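Local coordinates for aspartate aminotransferase (Thermotoga maritima, PDB 1O4S), which catalyses the pyridoxal-phosphate-dependent transfer of an amino group from L-aspartate to 2-oxoglutarate, giving oxaloacetate and L-glutamate, at residues B[198-203]-B[226-231]; B[329-334]-B[350-355]. One frame throughout, in Å; residues are numbered along the deposited sequence.

In the fold
Both contacts are small and apolar, but they lie in different parts of the aminotransferase fold, with centres about 31 Å apart and no element in common. Contact 1 belongs to the large domain built round the seven-stranded sheet: aliphatic groups join helix 193-206 to the short, capped helix 228-231, and two of its three touching residues are partly exposed. Contact 2 is fully buried in the domain built on the four-stranded sheet, where two phenylalanines of strand 328-332 meet strand 350-354 and the glycine just after it. It adjoins Arg365, a probable substrate-binding residue, whereas contact 1 lies away from the annotated sites.

Contact 1 of 2, residues B[198-203]-B[226-231]; sequences GLVRLA and TSILDV
Val200 carries the helix side of this contact alone, with one methyl, CG2, meeting both Ile228 and Val231, and the other, CG1, set against the backbone of Val231. CG2 does most of the touching: it lies 3.7 Å from Ile228 CD1 and 3.9 Å from Val231 CG2, straddling the two side chains. CG1 of Val200 rests 3.8 Å from Val231 O. Ile228 does not aim its CB at helix 193-206; with CG1 anti to the backbone N (chi1 -157°), the chain extends until its terminal methyl meets the valine.

The turn that presents Ile228 and Val231 starts with a capping box. Ser227 is the N-cap, its OG accepting from Leu229 N at 2.9 Å, and in return Ser227 N donates to Asp230 OD1 at 2.9 Å, almost straight at 174°. That N-H comes in on the anti side of the carboxylate, 30° out of its plane. Glu214 adds a second layer, with one carboxylate oxygen bonded to Ser227 OG and the other to Ile228 N, so this first turn is tied down at several points.

Leu196 and Glu197, one turn back on helix 193-206, also touch Val231; Ile228 also touches Ile238 of strand 238-243, and Leu229 and Asp230 pack against Tyr95 of helix 81-95.

Contact 2 of 2, residues B[329-334]-B[350-355]; sequences LFFKVR and VALVPG
The rings of Phe330 and Phe331 both meet segment 350-355 with their far ends, each obliquely. Phe330 presents its tip to Gly355: CZ lies 3.5 Å from Gly355 CA and CE2 lies 3.7 Å from that same CA. The end of the ring packs directly on the glycine backbone, where no side chain intervenes. With CG of Phe330 anti to the backbone N (chi1 -156°), the ring extends to Gly355 although its CB does not point there. Phe363 lies beside the Phe330 ring with its plane turned by only about 5°, and Pro133 also touches this side chain.

Phe331 meets Leu352 through a single pair of atoms, CZ and CD1, 3.9 Å apart, the two side chains crossing at about a right angle. The CB atoms of the two phenylalanines leave the strand on opposite sides, so Phe331 meets Leu352 and Phe330 meets Gly355, just past the end of strand 350-354.

Strands 328-332 and 350-354 are not sheet neighbours. They have the same sense in the sheet, though strongly twisted against each other, with strand 363-367 antiparallel between them, and helix 337-348 connects them in a beta-alpha-beta crossover that skips one strand. Leu329 and Phe331 make their backbone bonds to Leu366 and Val364 of that middle strand, and the phenylalanine rings reach past it to segment 350-355.

On the helix-covered face, Leu352 is backed by Leu344 of helix 337-348 and by Val364 and Leu366, while Val318 packs on Phe331. On the other side the Phe330 side chain is about 4 Å from that of Arg365, which by similarity binds L-aspartate, consistent with a place beside the substrate site, and about 12 Å from a bound pyridoxal phosphate.

Contact 1 of 2, residues B[198-203]-B[226-231]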
loop_
_atom_site.group_PDB
_atom_site.type_symbol
_atom_site.label_atom_id
_atom_site.label_comp_id
_atom_site.label_asym_id
_atom_site.label_seq_id
_atom_site.Cartn_x
_atom_site.Cartn_y
_atom_site.Cartn_z
ATOM N N GLY B 198 14.793 1.450 30.196
ATOM C CA GLY B 198 14.229 0.326 30.907
ATOM C C GLY B 198 13.487 -0.605 29.976
ATOM O O GLY B 198 13.553 -1.822 30.127
ATOM N N LEU B 199 12.806 -0.040 28.980
ATOM C CA LEU B 199 12.017 -0.842 28.067
ATOM C C LEU B 199 12.971 -1.665 27.198
ATOM O O LEU B 199 12.724 -2.819 26.906
ATOM C CB LEU B 199 11.131 0.067 27.218
ATOM C CG LEU B 199 9.682 -0.272 26.847
ATOM C CD1 LEU B 199 9.417 0.269 25.449
ATOM C CD2 LEU B 199 9.322 -1.732 26.928
ATOM N N VAL B 200 14.076 -1.054 26.799
ATOM C CA VAL B 200 15.113 -1.731 26.029
ATOM C C VAL B 200 15.759 -2.883 26.841
ATOM O O VAL B 200 16.140 -3.900 26.268
ATOM C CB VAL B 200 16.205 -0.709 25.579
ATOM C CG1 VAL B 200 17.532 -1.405 25.212
ATOM C CG2 VAL B 200 15.716 0.119 24.459
ATOM N N ARG B 201 15.877 -2.712 28.161
ATOM C CA ARG B 201 16.325 -3.783 29.044
ATOM C C ARG B 201 15.298 -4.901 29.065
ATOM O O ARG B 201 15.648 -6.063 28.894
ATOM C CB ARG B 201 16.562 -3.286 30.487
ATOM C CG ARG B 201 17.895 -2.607 30.722
ATOM C CD ARG B 201 18.253 -2.400 32.225
ATOM N NE ARG B 201 17.438 -1.360 32.880
ATOM C CZ ARG B 201 17.645 -0.031 32.779
ATOM N NH1 ARG B 201 18.656 0.457 32.047
ATOM N NH2 ARG B 201 16.827 0.820 33.411
ATOM N N LEU B 202 14.039 -4.546 29.295
ATOM C CA LEU B 202 12.940 -5.520 29.300
ATOM C C LEU B 202 12.848 -6.351 28.026
ATOM O O LEU B 202 12.516 -7.529 28.104
ATOM C CB LEU B 202 11.582 -4.837 29.456
ATOM C CG LEU B 202 10.941 -4.628 30.817
ATOM C CD1 LEU B 202 9.500 -4.139 30.596
ATOM C CD2 LEU B 202 10.962 -5.916 31.650
ATOM N N ALA B 203 13.116 -5.729 26.875
ATOM C CA ALA B 203 13.017 -6.391 25.577
ATOM C C ALA B 203 14.077 -7.483 25.378
ATOM O O ALA B 203 13.799 -8.520 24.776
ATOM C CB ALA B 203 13.092 -5.351 24.436
ATOM N N THR B 226 13.923 11.962 23.566
ATOM C CA THR B 226 14.770 10.783 23.500
ATOM C C THR B 226 14.162 9.811 22.489
ATOM O O THR B 226 12.985 9.442 22.601
ATOM C CB THR B 226 14.815 10.102 24.873
ATOM O OG1 THR B 226 15.251 11.034 25.884
ATOM C CG2 THR B 226 15.845 9.006 24.883
ATOM N N SER B 227 14.976 9.391 21.528
ATOM C CA SER B 227 14.596 8.383 20.547
ATOM C C SER B 227 14.937 7.034 21.131
ATOM O O SER B 227 15.866 6.930 21.932
ATOM C CB SER B 227 15.396 8.583 19.264
ATOM O OG SER B 227 15.245 7.514 18.380
ATOM N N ILE B 228 14.210 6.000 20.727
ATOM C CA ILE B 228 14.619 4.645 21.069
ATOM C C ILE B 228 16.048 4.386 20.570
ATOM O O ILE B 228 16.772 3.581 21.147
ATOM C CB ILE B 228 13.638 3.573 20.512
ATOM C CG1 ILE B 228 13.749 2.254 21.326
ATOM C CG2 ILE B 228 13.883 3.311 19.004
ATOM C CD1 ILE B 228 13.364 2.389 22.807
ATOM N N LEU B 229 16.436 5.055 19.492
ATOM C CA LEU B 229 17.806 4.961 18.974
ATOM C C LEU B 229 18.880 5.721 19.816
ATOM O O LEU B 229 20.079 5.522 19.603
ATOM C CB LEU B 229 17.842 5.425 17.524
ATOM C CG LEU B 229 16.890 4.673 16.572
ATOM C CD1 LEU B 229 17.165 5.120 15.146
ATOM C CD2 LEU B 229 16.990 3.168 16.662
ATOM N N ASP B 230 18.441 6.579 20.742
ATOM C CA ASP B 230 19.316 7.154 21.788
ATOM C C ASP B 230 19.703 6.164 22.907
ATOM O O ASP B 230 20.773 6.284 23.509
ATOM C CB ASP B 230 18.649 8.384 22.424
ATOM C CG ASP B 230 18.704 9.641 21.520
ATOM O OD1 ASP B 230 17.708 10.390 21.483
ATOM O OD2 ASP B 230 19.703 9.959 20.841
ATOM N N VAL B 231 18.826 5.196 23.171
ATOM C CA VAL B 231 18.987 4.249 24.286
ATOM C C VAL B 231 19.223 2.781 23.869
ATOM O O VAL B 231 19.385 1.905 24.713
ATOM C CB VAL B 231 17.773 4.318 25.243
ATOM C CG1 VAL B 231 17.686 5.709 25.885
ATOM C CG2 VAL B 231 16.471 3.975 24.530
#

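Contact 2 of 2, residues B[329-334]-B[350-355]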
loop_
_atom_site.group_PDB
_atom_site.type_symbol
_atom_site.label_atom_id
_atom_site.label_comp_id
_atom_site.label_asym_id
_atom_site.label_seq_id
_atom_site.Cartn_x
_atom_site.Cartn_y
_atom_site.Cartn_z
ATOM N N LEU B 329 -2.893 19.096 21.143
ATOM C CA LEU B 329 -3.100 19.412 22.526
ATOM C C LEU B 329 -4.342 18.615 22.968
ATOM O O LEU B 329 -5.418 18.725 22.365
ATOM C CB LEU B 329 -3.266 20.927 22.701
ATOM C CG LEU B 329 -3.124 21.370 24.154
ATOM C CD1 LEU B 329 -2.422 22.715 24.278
ATOM C CD2 LEU B 329 -4.476 21.409 24.830
ATOM N N PHE B 330 -4.175 17.796 24.007
ATOM C CA PHE B 330 -5.230 16.895 24.463
ATOM C C PHE B 330 -5.790 17.410 25.804
ATOM O O PHE B 330 -5.215 17.157 26.865
ATOM C CB PHE B 330 -4.637 15.491 24.592
ATOM C CG PHE B 330 -5.645 14.368 24.487
ATOM C CD1 PHE B 330 -5.734 13.413 25.480
ATOM C CD2 PHE B 330 -6.461 14.243 23.368
ATOM C CE1 PHE B 330 -6.641 12.382 25.378
ATOM C CE2 PHE B 330 -7.352 13.223 23.252
ATOM C CZ PHE B 330 -7.452 12.285 24.252
ATOM N N PHE B 331 -6.893 18.139 25.769
ATOM C CA PHE B 331 -7.378 18.756 27.010
ATOM C C PHE B 331 -8.621 18.104 27.593
ATOM O O PHE B 331 -9.285 17.326 26.929
ATOM C CB PHE B 331 -7.499 20.286 26.897
ATOM C CG PHE B 331 -8.580 20.797 25.951
ATOM C CD1 PHE B 331 -8.278 21.108 24.624
ATOM C CD2 PHE B 331 -9.856 21.084 26.420
ATOM C CE1 PHE B 331 -9.254 21.655 23.765
ATOM C CE2 PHE B 331 -10.845 21.615 25.571
ATOM C CZ PHE B 331 -10.540 21.911 24.241
ATOM N N LYS B 332 -8.884 18.417 28.859
ATOM C CA LYS B 332 -9.934 17.777 29.647
ATOM C C LYS B 332 -11.236 18.564 29.502
ATOM O O LYS B 332 -11.257 19.798 29.603
ATOM C CB LYS B 332 -9.488 17.713 31.106
ATOM C CG LYS B 332 -10.361 16.867 32.043
ATOM C CD LYS B 332 -9.828 15.445 32.272
ATOM C CE LYS B 332 -10.816 14.620 33.122
ATOM N NZ LYS B 332 -11.889 13.969 32.287
ATOM N N VAL B 333 -12.309 17.843 29.213
ATOM C CA VAL B 333 -13.638 18.424 29.103
ATOM C C VAL B 333 -14.565 17.813 30.165
ATOM O O VAL B 333 -14.345 16.691 30.624
ATOM C CB VAL B 333 -14.229 18.237 27.661
ATOM C CG1 VAL B 333 -13.412 19.020 26.640
ATOM C CG2 VAL B 333 -14.327 16.760 27.261
ATOM N N ARG B 334 -15.583 18.563 30.573
ATOM C CA ARG B 334 -16.601 18.032 31.462
ATOM C C ARG B 334 -17.571 17.186 30.635
ATOM O O ARG B 334 -17.805 17.469 29.461
ATOM C CB ARG B 334 -17.347 19.155 32.194
ATOM N N VAL B 350 -16.453 25.259 15.544
ATOM C CA VAL B 350 -15.095 24.768 15.765
ATOM C C VAL B 350 -15.113 23.255 15.855
ATOM O O VAL B 350 -15.887 22.667 16.625
ATOM C CB VAL B 350 -14.453 25.338 17.056
ATOM C CG1 VAL B 350 -13.011 24.824 17.205
ATOM C CG2 VAL B 350 -14.514 26.855 17.054
ATOM N N ALA B 351 -14.239 22.638 15.067
ATOM C CA ALA B 351 -14.089 21.194 15.012
ATOM C C ALA B 351 -12.877 20.659 15.801
ATOM O O ALA B 351 -11.724 20.970 15.505
ATOM C CB ALA B 351 -14.038 20.734 13.575
ATOM N N LEU B 352 -13.179 19.835 16.813
ATOM C CA LEU B 352 -12.188 19.065 17.564
ATOM C C LEU B 352 -12.490 17.560 17.469
ATOM O O LEU B 352 -13.541 17.140 16.990
ATOM C CB LEU B 352 -12.139 19.511 19.023
ATOM C CG LEU B 352 -11.995 21.016 19.308
ATOM C CD1 LEU B 352 -12.260 21.367 20.762
ATOM C CD2 LEU B 352 -10.645 21.500 18.921
ATOM N N VAL B 353 -11.537 16.757 17.909
ATOM C CA VAL B 353 -11.668 15.319 17.841
ATOM C C VAL B 353 -11.952 14.771 19.252
ATOM O O VAL B 353 -11.186 15.008 20.154
ATOM C CB VAL B 353 -10.396 14.676 17.310
ATOM C CG1 VAL B 353 -10.614 13.185 17.124
ATOM C CG2 VAL B 353 -9.965 15.339 15.981
ATOM N N PRO B 354 -13.041 14.026 19.432
ATOM C CA PRO B 354 -13.319 13.394 20.732
ATOM C C PRO B 354 -12.165 12.490 21.198
ATOM O O PRO B 354 -11.703 11.665 20.422
ATOM C CB PRO B 354 -14.579 12.585 20.456
ATOM C CG PRO B 354 -15.201 13.290 19.293
ATOM C CD PRO B 354 -14.077 13.726 18.427
ATOM N N GLY B 355 -11.714 12.665 22.445
ATOM C CA GLY B 355 -10.737 11.778 23.071
ATOM C C GLY B 355 -11.103 10.288 23.061
ATOM O O GLY B 355 -10.216 9.421 23.054
#